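Local coordinates for AncCDT-1 (PDB 5T0W), which binds arginine in the cleft of a solute-binding protein fold and is a reconstructed amino acid-binding precursor of cyclohexadienyl dehydratase, at residues F83-S88 and F211-G216; D128-D133 and L152-I157; I113-D118 and A175-T180. One frame throughout, in Å; residues are numbered along the deposited sequence.

Contact 1 of 3, residues F83-S88 and F211-G216. With ARG (arginine), chain E.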
# COMPACT_ATOMS: atom_id res chain seq x y z
N PHE A 83 7.82 9.04 12.55
CA PHE A 83 8.04 9.74 11.32
C PHE A 83 6.89 10.71 11.13
O PHE A 83 5.94 10.70 11.89
CB PHE A 83 8.13 8.75 10.14
CG PHE A 83 7.06 7.70 10.15
CD1 PHE A 83 5.77 8.02 9.81
CD2 PHE A 83 7.36 6.38 10.48
CE1 PHE A 83 4.78 7.05 9.81
CE2 PHE A 83 6.38 5.41 10.50
CZ PHE A 83 5.08 5.75 10.16
N ASP A 84 6.96 11.52 10.07
CA ASP A 84 5.94 12.56 9.85
C ASP A 84 4.78 12.17 9.01
O ASP A 84 3.72 12.75 9.16
CB ASP A 84 6.59 13.75 9.17
CG ASP A 84 7.80 14.21 9.90
OD1 ASP A 84 7.65 14.49 11.12
OD2 ASP A 84 8.87 14.26 9.26
N ILE A 85 4.95 11.22 8.11
CA ILE A 85 3.92 10.94 7.11
C ILE A 85 4.03 9.53 6.58
O ILE A 85 5.15 9.03 6.35
CB ILE A 85 4.01 11.95 5.94
CG1 ILE A 85 2.91 11.73 4.90
CG2 ILE A 85 5.36 11.87 5.24
CD1 ILE A 85 2.64 12.95 4.04
N VAL A 86 2.89 8.87 6.37
CA VAL A 86 2.87 7.51 5.79
C VAL A 86 2.71 7.61 4.26
O VAL A 86 1.74 8.16 3.79
CB VAL A 86 1.72 6.68 6.35
CG1 VAL A 86 1.68 5.32 5.71
CG2 VAL A 86 1.86 6.55 7.85
N MET A 87 3.67 7.10 3.51
CA MET A 87 3.54 7.00 2.06
C MET A 87 3.87 5.56 1.66
O MET A 87 5.03 5.19 1.50
CB MET A 87 4.46 7.99 1.36
CG MET A 87 4.40 9.41 1.93
SD MET A 87 5.20 10.77 1.04
CE MET A 87 4.45 10.91 -0.58
N SER A 88 2.84 4.72 1.65
CA SER A 88 3.04 3.26 1.68
C SER A 88 1.84 2.49 1.18
O SER A 88 1.46 1.47 1.74
CB SER A 88 3.45 2.77 3.08
OG SER A 88 4.19 1.58 2.98
N PHE A 211 -2.01 9.54 1.69
CA PHE A 211 -0.95 9.67 2.67
C PHE A 211 -1.49 10.07 4.03
O PHE A 211 -2.29 10.99 4.14
CB PHE A 211 0.03 10.72 2.21
CG PHE A 211 0.47 10.52 0.82
CD1 PHE A 211 1.04 9.32 0.44
CD2 PHE A 211 0.30 11.52 -0.12
CE1 PHE A 211 1.45 9.13 -0.87
CE2 PHE A 211 0.72 11.35 -1.41
CZ PHE A 211 1.28 10.15 -1.80
N ALA A 212 -1.03 9.40 5.08
CA ALA A 212 -1.56 9.61 6.44
C ALA A 212 -0.68 10.54 7.24
O ALA A 212 0.52 10.46 7.14
CB ALA A 212 -1.68 8.28 7.17
N ILE A 213 -1.30 11.40 8.04
CA ILE A 213 -0.57 12.16 9.04
C ILE A 213 -1.34 12.17 10.36
O ILE A 213 -2.55 11.92 10.38
CB ILE A 213 -0.32 13.61 8.61
CG1 ILE A 213 -1.63 14.38 8.54
CG2 ILE A 213 0.39 13.67 7.27
CD1 ILE A 213 -1.44 15.88 8.51
N ARG A 214 -0.66 12.49 11.45
CA ARG A 214 -1.33 12.64 12.73
C ARG A 214 -2.42 13.71 12.67
O ARG A 214 -2.27 14.71 11.96
CB ARG A 214 -0.34 13.05 13.82
CG ARG A 214 0.68 12.02 14.15
CD ARG A 214 1.56 12.56 15.27
NE ARG A 214 2.54 13.56 14.83
CZ ARG A 214 3.66 13.30 14.17
NH1 ARG A 214 3.97 12.05 13.84
NH2 ARG A 214 4.48 14.28 13.83
N LYS A 215 -3.48 13.49 13.43
CA LYS A 215 -4.53 14.49 13.66
C LYS A 215 -3.94 15.77 14.29
O LYS A 215 -2.85 15.75 14.86
CB LYS A 215 -5.59 13.98 14.63
CG LYS A 215 -6.26 12.67 14.25
CD LYS A 215 -7.44 12.88 13.33
CE LYS A 215 -8.34 11.64 13.32
NZ LYS A 215 -9.63 11.94 12.65
N GLY A 216 -4.66 16.86 14.15
CA GLY A 216 -4.28 18.12 14.77
C GLY A 216 -3.11 18.82 14.12
O GLY A 216 -2.32 19.50 14.80
N ARG E . -3.65 -0.89 0.37
CA ARG E . -3.68 -1.88 1.45
C ARG E . -3.90 -1.16 2.73
O ARG E . -4.26 -1.82 3.71
CB ARG E . -2.38 -2.62 1.54
CG ARG E . -1.25 -1.71 1.94
CD ARG E . 0.02 -2.49 2.26
NE ARG E . 1.18 -1.65 2.04
CZ ARG E . 2.42 -2.00 2.35
NH1 ARG E . 3.44 -1.17 2.08
NH2 ARG E . 2.64 -3.18 2.90
OXT ARG E . -3.71 0.07 2.78
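Val86 and Ala212 form a single antiparallel bridge, a hydrogen-bonded pair in which Val86 N reaches Ala212 O at 3.0 Å and Ala212 N returns to Val86 O at a longer 3.3 Å. The side chains of this pair meet directly, Val86 CB lying 3.8 Å from Ala212 CB. Beyond it, Met87 and Phe211 make a Met-aromatic contact. The Met87 chain bends at its last torsion (chi3 61°), which carries CE over one face of the Phe211 ring, 3.6 Å from the centroid and shifted toward the CE1-CZ rim; SD follows above the same face at 4.6 Å. On the backbone side of Phe211, its CB meets Ile85 CD1 at 3.9 Å, and Ile85 also leans on CG2 of Ile213. An alanine in place of Phe211 would probably open a gap over Met87 CE and leave Tyr106 without its stacking partner. At the other end, a bend at chi3 (-76°) brings the Arg214 guanidinium back toward the 83-88 segment, where NH1 donates to Phe83 O, 3.1 Å away and close to the guanidinium plane. NH1 also bonds Leu78 O, while Asp84, whose OD1 is merely near Arg214 NH2, has its salt bridge with Arg22. At the cleft end, Ser88 OG takes a hydrogen bond from NH1 of the bound arginine at 3.0 Å, and Ser88 O receives one from the ligand NE. Within the first lobe, strand 85-86 thus lies between parallel strand 24-29 and antiparallel strand 207-213, the return strand characteristic of type II periplasmic binding proteins. Helix 74-79 packs on Phe83 and Val86, while helix 48-60 packs on Met87 and on Phe211, whose ring also stacks with Tyr106.

Contact 2 of 3, residues D128-D133 and L152-I157; sequences DLNKPD and LPKAKI
Asn130 points its amide into the type I beta turn formed by Leu152 to Ala155, the turn that follows helix 143-151 and leads into strand 156-160 of a beta-alpha-beta unit in the second lobe. With CG anti to its backbone N (chi1 -173°), the Asn130 side chain extends across to the turn, and OD1 accepts a hydrogen bond from Lys154 N at 2.9 Å. The donor lies close to the line of the amide C=O, though the bond is bent at the hydrogen (144°). Crossing the Pro153 ring at a slant, the amide has OD1 beside CD, and Pro153 N, lacking a hydrogen, adds no bond. The extended Lys154 chain runs past Asn130, its CD 3.5 Å from Asn130 O, and the aliphatic part of the lysine flanks the backbone. The turn closes itself through Ala155 N and Leu152 O, 3.1 Å apart. An inverse gamma turn at Asn130, its Lys131 N to Leu129 O bond weak, puts the bend in the 128-133 loop here. On the inner side the contact is apolar: Leu152 CD2 packs against Leu129 CB at 3.7 Å, with Phe126 against Leu152 and Val134 against Leu129. Farther out the two backbones run close, and Ala155 places its methyl near Leu129 O. Two CA-H...O contacts finish this side, Ala155 CA lying 3.3 Å from Lys131 O and Pro132 CA the same 3.3 Å from Lys154 O.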
# COMPACT_ATOMS: atom_id res chain seq x y z
N ASP A 128 -15.86 -18.50 -4.78
CA ASP A 128 -15.25 -19.82 -4.96
C ASP A 128 -14.16 -20.12 -3.92
O ASP A 128 -13.77 -21.27 -3.77
CB ASP A 128 -14.69 -19.97 -6.38
CG ASP A 128 -15.77 -20.03 -7.43
OD1 ASP A 128 -16.95 -19.72 -7.12
OD2 ASP A 128 -15.45 -20.37 -8.59
N LEU A 129 -13.66 -19.09 -3.25
CA LEU A 129 -12.66 -19.24 -2.21
C LEU A 129 -13.26 -19.40 -0.81
O LEU A 129 -12.56 -19.76 0.11
CB LEU A 129 -11.71 -18.03 -2.18
CG LEU A 129 -10.63 -17.93 -3.27
CD1 LEU A 129 -9.82 -16.64 -3.24
CD2 LEU A 129 -9.67 -19.11 -3.23
N ASN A 130 -14.56 -19.16 -0.68
CA ASN A 130 -15.24 -19.26 0.60
C ASN A 130 -15.70 -20.68 0.94
O ASN A 130 -16.85 -20.92 1.30
CB ASN A 130 -16.44 -18.31 0.61
CG ASN A 130 -17.09 -18.23 1.97
OD1 ASN A 130 -16.43 -18.41 3.00
ND2 ASN A 130 -18.36 -17.90 1.98
N LYS A 131 -14.79 -21.63 0.77
CA LYS A 131 -14.97 -23.02 1.16
C LYS A 131 -14.07 -23.35 2.33
O LYS A 131 -13.12 -22.64 2.57
CB LYS A 131 -14.62 -23.93 -0.02
CG LYS A 131 -15.82 -24.16 -0.93
CD LYS A 131 -15.74 -23.39 -2.23
CE LYS A 131 -15.43 -24.37 -3.34
NZ LYS A 131 -14.79 -23.66 -4.48
N PRO A 132 -14.37 -24.43 3.08
CA PRO A 132 -13.59 -24.67 4.30
C PRO A 132 -12.21 -25.30 4.09
O PRO A 132 -11.37 -25.24 4.99
CB PRO A 132 -14.50 -25.58 5.13
CG PRO A 132 -15.80 -25.67 4.41
CD PRO A 132 -15.50 -25.37 2.97
N ASP A 133 -12.00 -25.90 2.92
CA ASP A 133 -10.71 -26.52 2.57
C ASP A 133 -9.72 -25.53 1.94
O ASP A 133 -8.53 -25.84 1.79
CB ASP A 133 -10.90 -27.72 1.61
CG ASP A 133 -11.85 -27.44 0.47
OD1 ASP A 133 -12.40 -26.34 0.37
OD2 ASP A 133 -12.10 -28.33 -0.34
N LEU A 152 -14.89 -14.18 3.09
CA LEU A 152 -14.48 -15.59 2.98
C LEU A 152 -14.40 -16.23 4.36
O LEU A 152 -13.34 -16.73 4.75
CB LEU A 152 -13.12 -15.70 2.28
CG LEU A 152 -12.90 -14.98 0.95
CD1 LEU A 152 -11.42 -15.01 0.59
CD2 LEU A 152 -13.73 -15.62 -0.14
N PRO A 153 -15.51 -16.23 5.12
CA PRO A 153 -15.44 -16.57 6.54
C PRO A 153 -15.31 -18.07 6.76
O PRO A 153 -14.78 -18.49 7.78
CB PRO A 153 -16.78 -16.06 7.10
CG PRO A 153 -17.70 -16.06 5.93
CD PRO A 153 -16.83 -15.71 4.75
N LYS A 154 -15.77 -18.87 5.79
CA LYS A 154 -15.51 -20.32 5.84
C LYS A 154 -14.04 -20.70 5.58
O LYS A 154 -13.62 -21.79 5.98
CB LYS A 154 -16.38 -21.12 4.87
CG LYS A 154 -17.84 -21.13 5.24
CD LYS A 154 -18.56 -21.97 4.22
CE LYS A 154 -20.05 -21.73 4.23
NZ LYS A 154 -20.65 -22.74 3.31
N ALA A 155 -13.26 -19.85 4.91
CA ALA A 155 -11.91 -20.24 4.52
C ALA A 155 -10.95 -20.11 5.67
O ALA A 155 -11.28 -19.51 6.69
CB ALA A 155 -11.42 -19.40 3.34
N LYS A 156 -9.75 -20.65 5.48
CA LYS A 156 -8.65 -20.47 6.42
C LYS A 156 -7.76 -19.31 5.96
O LYS A 156 -7.05 -19.42 5.00
CB LYS A 156 -7.83 -21.74 6.54
CG LYS A 156 -8.57 -22.86 7.23
CD LYS A 156 -7.81 -24.18 7.14
CE LYS A 156 -8.49 -25.29 7.92
NZ LYS A 156 -7.84 -26.60 7.66
N ILE A 157 -7.80 -18.21 6.70
CA ILE A 157 -6.97 -17.08 6.40
C ILE A 157 -5.64 -17.20 7.16
O ILE A 157 -5.62 -17.40 8.37
CB ILE A 157 -7.65 -15.78 6.81
CG1 ILE A 157 -9.09 -15.74 6.32
CG2 ILE A 157 -6.87 -14.59 6.29
CD1 ILE A 157 -9.23 -15.87 4.83

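Contact 3 of 3, residues I113-D118 and A175-T180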
# COMPACT_ATOMS: atom_id res chain seq x y z
N ILE A 113 -7.24 -11.40 -6.59
CA ILE A 113 -6.87 -12.74 -6.15
C ILE A 113 -5.80 -13.28 -7.07
O ILE A 113 -5.92 -13.20 -8.28
CB ILE A 113 -8.07 -13.72 -6.22
CG1 ILE A 113 -9.24 -13.22 -5.38
CG2 ILE A 113 -7.65 -15.11 -5.77
CD1 ILE A 113 -10.56 -13.83 -5.77
N LEU A 114 -4.79 -13.88 -6.49
CA LEU A 114 -3.70 -14.48 -7.22
C LEU A 114 -3.70 -15.97 -6.93
O LEU A 114 -3.84 -16.35 -5.78
CB LEU A 114 -2.41 -13.87 -6.72
CG LEU A 114 -1.37 -13.43 -7.73
CD1 LEU A 114 -1.94 -12.31 -8.57
CD2 LEU A 114 -0.13 -12.94 -7.00
N VAL A 115 -3.57 -16.79 -7.97
CA VAL A 115 -3.47 -18.25 -7.82
C VAL A 115 -2.40 -18.89 -8.74
O VAL A 115 -1.87 -18.23 -9.64
CB VAL A 115 -4.82 -18.94 -8.09
CG1 VAL A 115 -5.85 -18.51 -7.07
CG2 VAL A 115 -5.32 -18.66 -9.49
N LYS A 116 -2.07 -20.16 -8.50
CA LYS A 116 -1.13 -20.87 -9.35
C LYS A 116 -1.81 -21.06 -10.71
O LYS A 116 -3.03 -21.29 -10.76
CB LYS A 116 -0.74 -22.20 -8.71
N LYS A 117 -1.04 -20.92 -11.79
CA LYS A 117 -1.58 -21.13 -13.14
C LYS A 117 -2.34 -22.44 -13.23
O LYS A 117 -3.42 -22.48 -13.81
CB LYS A 117 -0.48 -21.08 -14.21
N ASP A 118 -1.79 -23.53 -12.67
CA ASP A 118 -2.48 -24.84 -12.62
C ASP A 118 -3.89 -24.71 -12.06
O ASP A 118 -4.86 -25.07 -12.72
CB ASP A 118 -1.75 -25.84 -11.69
CG ASP A 118 -0.52 -26.48 -12.33
OD1 ASP A 118 -0.32 -26.34 -13.56
OD2 ASP A 118 0.24 -27.13 -11.58
N ALA A 175 -0.81 -22.37 0.33
CA ALA A 175 -2.03 -21.63 0.25
C ALA A 175 -2.54 -21.75 -1.13
O ALA A 175 -1.77 -21.93 -2.09
CB ALA A 175 -1.81 -20.17 0.62
N ASP A 176 -3.86 -21.67 -1.26
CA ASP A 176 -4.50 -21.85 -2.55
C ASP A 176 -4.54 -20.55 -3.31
O ASP A 176 -4.56 -20.56 -4.52
CB ASP A 176 -5.92 -22.39 -2.38
CG ASP A 176 -5.93 -23.66 -1.59
OD1 ASP A 176 -5.55 -24.70 -2.16
OD2 ASP A 176 -6.25 -23.60 -0.39
N ALA A 177 -4.53 -19.44 -2.59
CA ALA A 177 -4.59 -18.13 -3.18
C ALA A 177 -4.02 -17.09 -2.25
O ALA A 177 -3.82 -17.36 -1.06
CB ALA A 177 -6.03 -17.80 -3.48
N MET A 178 -3.75 -15.91 -2.79
CA MET A 178 -3.49 -14.73 -2.00
C MET A 178 -4.30 -13.56 -2.55
O MET A 178 -4.59 -13.49 -3.73
CB MET A 178 -2.01 -14.38 -1.91
CG MET A 178 -1.45 -13.55 -3.02
SD MET A 178 0.32 -13.12 -2.79
CE MET A 178 0.24 -11.88 -1.53
N VAL A 179 -4.69 -12.66 -1.66
CA VAL A 179 -5.39 -11.47 -2.05
C VAL A 179 -4.46 -10.32 -1.76
O VAL A 179 -3.76 -10.31 -0.75
CB VAL A 179 -6.72 -11.31 -1.28
CG1 VAL A 179 -7.51 -10.15 -1.87
CG2 VAL A 179 -7.56 -12.58 -1.31
N THR A 180 -4.46 -9.33 -2.63
CA THR A 180 -3.63 -8.16 -2.48
C THR A 180 -4.19 -7.03 -3.35
O THR A 180 -5.11 -7.25 -4.15
CB THR A 180 -2.18 -8.52 -2.83
OG1 THR A 180 -1.31 -7.50 -2.36
CG2 THR A 180 -1.98 -8.63 -4.34
O HOH W 1 -3.03 -21.80 -6.48
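The peptide groups of Leu114 and Met178 face each other edge to edge by their N-H and C=O: Leu114 N donates to Met178 O at 2.8 Å, and Met178 N donates to Leu114 O at 3.0 Å. This is the hydrogen-bonded pair of an antiparallel ladder in the second lobe's sheet, where strand 107-115 runs against strand 177-181, as the crossing strand does in type II periplasmic binding proteins. One face of the sheet carries Ile113 and Val179, themselves a non-hydrogen-bonded pair, and the other carries Leu114 and Met178. On the Leu114 face, CB of Leu114 touches CG of Met178 at 3.8 Å; helix 163-171 packs on Met178 and helix 182-189 on Leu114. The Ala177 methyl is met by Ile113 CG2 at 3.9 Å and by Val115 CG1 at 3.7 Å. Val115 holds CG1 anti to its carbonyl carbon (chi1 -63°), which lays that methyl against Ala177 and close to Asp176 O. The axes of the short strand segments approach to 4.6 Å, with directions 150° apart. The Asp176 carboxylate has its partner outside the pair, OD2 accepting from Lys135 N. Past Val115 and before Ala177 the direct bonds give way to a water: it accepts from Lys116 N and donates to Asp176 O, each 2.8 Å from the water oxygen.

How the contacts relate
Contact 1 belongs to one lobe of the binding protein, contacts 2 and 3 to the other, with the bound arginine in the cleft between. The centres of contacts 1 and 3 lie 32 Å apart, on opposite sides of the chain's centre, yet the two are counterparts: each pairs a lobe's third parallel strand with the antiparallel strand arriving from the other lobe. Those arriving strands, 207-213 and 107-115, are themselves neighbours. Contacts 2 and 3, with centres 13 Å apart, touch where Leu129 CD1 meets Ile113 CG2 at 3.7 Å. Along the chain contact 2 is nested within contact 3, and both within contact 1, so the second lobe is inserted in the chain between parts of the first, and the chain crosses the cleft in both directions.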